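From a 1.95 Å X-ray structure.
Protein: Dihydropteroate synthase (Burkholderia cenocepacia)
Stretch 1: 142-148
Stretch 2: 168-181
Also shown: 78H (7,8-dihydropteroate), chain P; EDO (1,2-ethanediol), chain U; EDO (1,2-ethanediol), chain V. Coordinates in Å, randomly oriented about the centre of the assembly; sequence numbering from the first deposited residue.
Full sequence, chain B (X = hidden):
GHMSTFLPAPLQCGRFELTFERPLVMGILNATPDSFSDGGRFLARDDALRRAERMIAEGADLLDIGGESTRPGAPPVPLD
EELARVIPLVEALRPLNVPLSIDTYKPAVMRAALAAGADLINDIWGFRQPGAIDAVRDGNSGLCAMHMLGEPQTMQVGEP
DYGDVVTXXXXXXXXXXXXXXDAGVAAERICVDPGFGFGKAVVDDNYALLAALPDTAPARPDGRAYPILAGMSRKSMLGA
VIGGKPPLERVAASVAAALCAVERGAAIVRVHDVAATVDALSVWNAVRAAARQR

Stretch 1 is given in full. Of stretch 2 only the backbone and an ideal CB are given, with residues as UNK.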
# COMPACT_ATOMS: atom_id res chain seq x y z
N GLY B 142 -7.85 -23.91 -14.23
CA GLY B 142 -7.49 -23.56 -12.87
C GLY B 142 -8.72 -23.65 -11.98
O GLY B 142 -9.86 -23.51 -12.45
N LEU B 143 -8.50 -23.91 -10.70
CA LEU B 143 -9.57 -24.05 -9.74
C LEU B 143 -9.17 -23.37 -8.46
O LEU B 143 -8.15 -23.72 -7.86
CB LEU B 143 -9.84 -25.52 -9.45
CG LEU B 143 -10.17 -26.45 -10.62
CD1 LEU B 143 -10.14 -27.91 -10.16
CD2 LEU B 143 -11.52 -26.08 -11.19
N CYS B 144 -9.98 -22.41 -8.03
CA CYS B 144 -9.73 -21.76 -6.74
C CYS B 144 -10.76 -22.24 -5.73
O CYS B 144 -11.96 -21.97 -5.86
CB CYS B 144 -9.81 -20.25 -6.84
SG CYS B 144 -9.53 -19.43 -5.24
N ALA B 145 -10.27 -22.97 -4.74
CA ALA B 145 -11.08 -23.45 -3.62
C ALA B 145 -10.97 -22.42 -2.51
O ALA B 145 -9.89 -22.21 -1.96
CB ALA B 145 -10.54 -24.81 -3.14
N MET B 146 -12.08 -21.76 -2.21
CA MET B 146 -12.11 -20.77 -1.13
C MET B 146 -12.64 -21.39 0.14
O MET B 146 -13.42 -22.36 0.09
CB MET B 146 -13.02 -19.61 -1.53
CG MET B 146 -12.81 -18.33 -0.72
SD MET B 146 -14.11 -17.12 -1.02
CE MET B 146 -15.39 -17.76 0.09
N HIS B 147 -12.25 -20.81 1.27
CA HIS B 147 -12.83 -21.14 2.57
C HIS B 147 -14.01 -20.22 2.91
O HIS B 147 -13.88 -18.99 2.92
CB HIS B 147 -11.79 -21.03 3.69
CG HIS B 147 -12.35 -21.26 5.06
ND1 HIS B 147 -12.95 -20.26 5.79
CD2 HIS B 147 -12.42 -22.38 5.81
CE1 HIS B 147 -13.38 -20.76 6.94
NE2 HIS B 147 -13.05 -22.04 6.98
N MET B 148 -15.15 -20.83 3.20
CA MET B 148 -16.29 -20.13 3.73
C MET B 148 -16.84 -21.01 4.82
O MET B 148 -16.93 -22.24 4.66
CB MET B 148 -17.34 -19.85 2.64
CG MET B 148 -18.70 -19.37 3.16
SD MET B 148 -19.92 -18.95 1.89
CE MET B 148 -19.62 -20.28 0.76
N UNK B 168 -7.51 -23.62 11.14
CA UNK B 168 -8.78 -24.20 10.67
C UNK B 168 -8.96 -23.96 9.18
O UNK B 168 -9.43 -24.83 8.45
CB UNK B 168 -9.96 -23.61 11.44
N UNK B 169 -8.61 -22.75 8.72
CA UNK B 169 -8.73 -22.41 7.31
C UNK B 169 -7.77 -23.30 6.50
O UNK B 169 -8.16 -23.89 5.49
CB UNK B 169 -8.43 -20.93 7.08
N UNK B 170 -6.52 -23.44 6.97
CA UNK B 170 -5.53 -24.27 6.27
C UNK B 170 -5.98 -25.72 6.14
O UNK B 170 -5.89 -26.30 5.06
CB UNK B 170 -4.19 -24.22 7.00
N UNK B 171 -6.48 -26.29 7.23
CA UNK B 171 -6.91 -27.70 7.25
C UNK B 171 -8.10 -27.95 6.32
O UNK B 171 -8.17 -28.99 5.68
CB UNK B 171 -7.28 -28.12 8.68
N UNK B 172 -9.02 -26.99 6.26
CA UNK B 172 -10.18 -27.11 5.37
C UNK B 172 -9.72 -27.11 3.92
O UNK B 172 -10.17 -27.91 3.10
CB UNK B 172 -11.18 -25.97 5.61
N UNK B 173 -8.81 -26.18 3.60
CA UNK B 173 -8.30 -26.06 2.25
C UNK B 173 -7.51 -27.31 1.88
O UNK B 173 -7.58 -27.78 0.75
CB UNK B 173 -7.43 -24.81 2.11
N UNK B 174 -6.79 -27.88 2.85
CA UNK B 174 -6.05 -29.13 2.64
C UNK B 174 -7.00 -30.27 2.25
O UNK B 174 -6.72 -31.03 1.32
CB UNK B 174 -5.27 -29.50 3.90
N UNK B 175 -8.12 -30.37 2.96
CA UNK B 175 -9.14 -31.35 2.66
C UNK B 175 -9.80 -31.12 1.30
O UNK B 175 -10.11 -32.08 0.58
CB UNK B 175 -10.20 -31.34 3.76
N UNK B 176 -10.02 -29.86 0.93
CA UNK B 176 -10.64 -29.59 -0.38
C UNK B 176 -9.69 -29.96 -1.53
O UNK B 176 -10.11 -30.58 -2.51
CB UNK B 176 -11.04 -28.12 -0.49
N UNK B 177 -8.41 -29.64 -1.38
CA UNK B 177 -7.41 -30.00 -2.39
C UNK B 177 -7.30 -31.51 -2.52
O UNK B 177 -7.19 -32.03 -3.62
CB UNK B 177 -6.05 -29.40 -2.04
N UNK B 178 -7.31 -32.20 -1.39
CA UNK B 178 -7.30 -33.66 -1.40
C UNK B 178 -8.52 -34.21 -2.14
O UNK B 178 -8.40 -35.15 -2.93
CB UNK B 178 -7.26 -34.20 0.03
N UNK B 179 -9.70 -33.65 -1.87
CA UNK B 179 -10.93 -34.13 -2.50
C UNK B 179 -10.88 -33.95 -4.01
O UNK B 179 -11.31 -34.83 -4.75
CB UNK B 179 -12.15 -33.40 -1.93
N UNK B 180 -10.37 -32.81 -4.46
CA UNK B 180 -10.14 -32.59 -5.89
C UNK B 180 -9.14 -33.62 -6.45
O UNK B 180 -9.38 -34.21 -7.50
CB UNK B 180 -9.63 -31.17 -6.13
N UNK B 181 -8.02 -33.81 -5.76
CA UNK B 181 -6.98 -34.73 -6.21
C UNK B 181 -7.45 -36.19 -6.26
O UNK B 181 -7.10 -36.92 -7.20
CB UNK B 181 -5.76 -34.62 -5.29
O4 78H P . -12.68 -13.14 -1.64
C4 78H P . -13.10 -13.77 -2.61
C5 78H P . -14.36 -13.50 -3.18
N3 78H P . -12.31 -14.79 -3.16
C9 78H P . -14.76 -14.29 -4.28
N5 78H P . -15.14 -12.49 -2.72
C2 78H P . -12.80 -15.57 -4.26
N8 78H P . -15.99 -14.08 -4.89
N1 78H P . -14.00 -15.28 -4.79
C6 78H P . -16.36 -12.27 -3.25
N2 78H P . -12.07 -16.58 -4.76
C7 78H P . -16.99 -13.18 -4.30
C10 78H P . -17.19 -11.10 -2.79
N11 78H P . -17.93 -11.45 -1.57
C15 78H P . -17.88 -10.63 -0.53
C16 78H P . -17.59 -11.11 0.74
C17 78H P . -18.10 -9.27 -0.75
C18 78H P . -17.53 -10.23 1.81
C19 78H P . -18.05 -8.38 0.32
C20 78H P . -17.77 -8.87 1.60
C21 78H P . -17.67 -7.89 2.77
O22 78H P . -17.14 -8.32 3.80
O23 78H P . -18.00 -6.69 2.61
C1 EDO U . -13.77 -30.61 4.31
O1 EDO U . -13.92 -31.20 3.01
C2 EDO U . -15.07 -29.96 4.78
O2 EDO U . -16.11 -30.15 3.82
C1 EDO V . -16.23 -26.14 7.20
O1 EDO V . -15.65 -25.78 8.45
C2 EDO V . -16.51 -24.86 6.43
O2 EDO V . -17.92 -24.71 6.25

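The helix of 168-181 runs at 142° to strand 142-146, roughly antiparallel, with the axes 8.9 Å apart at closest. Positions 169, 172, 173, 176 and 180 face stretch 1, the first two mostly at His147 just past the strand.

Position 168 finds nothing of stretch 1 within 5.5 Å of its ideal CB, so many residues would do. It is Asp168, whose carboxylate leads away.

At 169 the CB points sideways, yet the ideal CB lies 4.4 Å from His147 CG. A small branched or short aliphatic group could cover the imidazole. Val169, chi1 t, does so: CG2 sits 3.7 Å from the centroid of the His147 ring, 7° off its normal, a CH-pi contact over the face.

Positions 170 and 171 carry no demand from stretch 1, one CB pointing away and the other out of reach; polar or apolar residues would both suit, and they are Arg170 and Asp171.

Position 172 points toward stretch 1, its ideal CB 3.8 Å from His147 CD2. A flat ring or a long aliphatic chain could lie beside the imidazole. The residue is Phe172, chi1 t. The edge of His147 meets its face, centroids 5.1 Å apart and planes at 88°, while Phe172 CE2 comes within 3.5 Å of Met146 O, which lies at the ring's edge.

At 173 the CB points sideways, the ideal CB 5.4 Å from Ala145 O, so a side chain must reach back to touch the strand; Leu, Ile or Met could. Leu173, m then t, brings CD2 to 3.3 Å from Ala145 O and 3.9 Å from His147 N, packing chiefly against backbone.

Positions 174 and 175 are out of reach and accept most helix formers: Ala174 and Ala175, the latter touching an ethanediol.

Position 176 points toward stretch 1, with its ideal CB 4.3 Å from Ala145 CB. The small alanine there allows an aliphatic residue, or a long chain that packs through its base and carries its polar end elsewhere. Arg176 does the latter: NH1 donates a 2.9 Å hydrogen bond to O1 of the chain U ethanediol.

Position 177 points sideways without contact, and 178 and 179 are out of reach; any helix-compatible residue would suit, and they are Ala177, Gln178 and Ala179.

Position 180 points toward stretch 1, its ideal CB 5.2 Å from Leu143 CD1, a gap suited to Leu, Ile or Met. Leu180, m then t, closes it: CD2 lies 4.2 Å from Leu143 CD1.

Position 181 is out of reach, leaving the choice equally open; Arg181 makes no contact with stretch 1.

Stretch 2 168-181: DVRDFLAARAQALR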
# COMPACT_ATOMS: atom_id res chain seq x y z
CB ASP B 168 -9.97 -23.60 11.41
CG ASP B 168 -10.01 -23.97 12.89
OD1 ASP B 168 -9.40 -25.00 13.27
OD2 ASP B 168 -10.65 -23.23 13.66
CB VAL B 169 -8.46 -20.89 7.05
CG1 VAL B 169 -8.13 -20.60 5.58
CG2 VAL B 169 -9.67 -20.05 7.51
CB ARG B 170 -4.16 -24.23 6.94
CG ARG B 170 -3.11 -24.99 6.14
CD ARG B 170 -1.71 -24.95 6.77
NE ARG B 170 -1.70 -25.48 8.12
CZ ARG B 170 -1.65 -24.76 9.24
NH1 ARG B 170 -1.61 -23.43 9.22
NH2 ARG B 170 -1.66 -25.40 10.41
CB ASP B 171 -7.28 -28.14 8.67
CG ASP B 171 -6.08 -28.22 9.59
OD1 ASP B 171 -4.96 -28.44 9.10
OD2 ASP B 171 -6.27 -28.07 10.81
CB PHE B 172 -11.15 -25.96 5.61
CG PHE B 172 -12.20 -25.81 4.53
CD1 PHE B 172 -13.40 -26.50 4.62
CD2 PHE B 172 -11.98 -24.98 3.44
CE1 PHE B 172 -14.36 -26.37 3.65
CE2 PHE B 172 -12.96 -24.85 2.45
CZ PHE B 172 -14.14 -25.55 2.56
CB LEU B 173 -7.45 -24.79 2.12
CG LEU B 173 -8.25 -23.48 2.23
CD1 LEU B 173 -7.28 -22.27 2.31
CD2 LEU B 173 -9.21 -23.30 1.09
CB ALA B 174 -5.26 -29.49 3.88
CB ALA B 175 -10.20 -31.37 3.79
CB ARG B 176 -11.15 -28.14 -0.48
CG ARG B 176 -12.21 -27.74 0.59
CD ARG B 176 -13.29 -28.80 0.80
NE ARG B 176 -13.94 -29.13 -0.47
CZ ARG B 176 -14.59 -30.27 -0.74
NH1 ARG B 176 -14.70 -31.23 0.18
NH2 ARG B 176 -15.12 -30.45 -1.94
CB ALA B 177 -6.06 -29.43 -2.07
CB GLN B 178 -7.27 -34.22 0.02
CG GLN B 178 -7.11 -35.75 0.09
CD GLN B 178 -5.80 -36.22 -0.51
OE1 GLN B 178 -4.73 -35.76 -0.12
NE2 GLN B 178 -5.87 -37.15 -1.47
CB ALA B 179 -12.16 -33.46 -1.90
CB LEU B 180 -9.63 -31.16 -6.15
CG LEU B 180 -10.67 -30.06 -5.96
CD1 LEU B 180 -10.01 -28.67 -6.01
CD2 LEU B 180 -11.77 -30.21 -7.02
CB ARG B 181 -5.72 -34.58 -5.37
CG ARG B 181 -4.98 -33.26 -5.68
CD ARG B 181 -3.73 -33.06 -4.87
NE ARG B 181 -2.80 -34.16 -5.04
CZ ARG B 181 -2.43 -35.03 -4.10
NH1 ARG B 181 -2.87 -34.94 -2.85
NH2 ARG B 181 -1.58 -36.00 -4.42
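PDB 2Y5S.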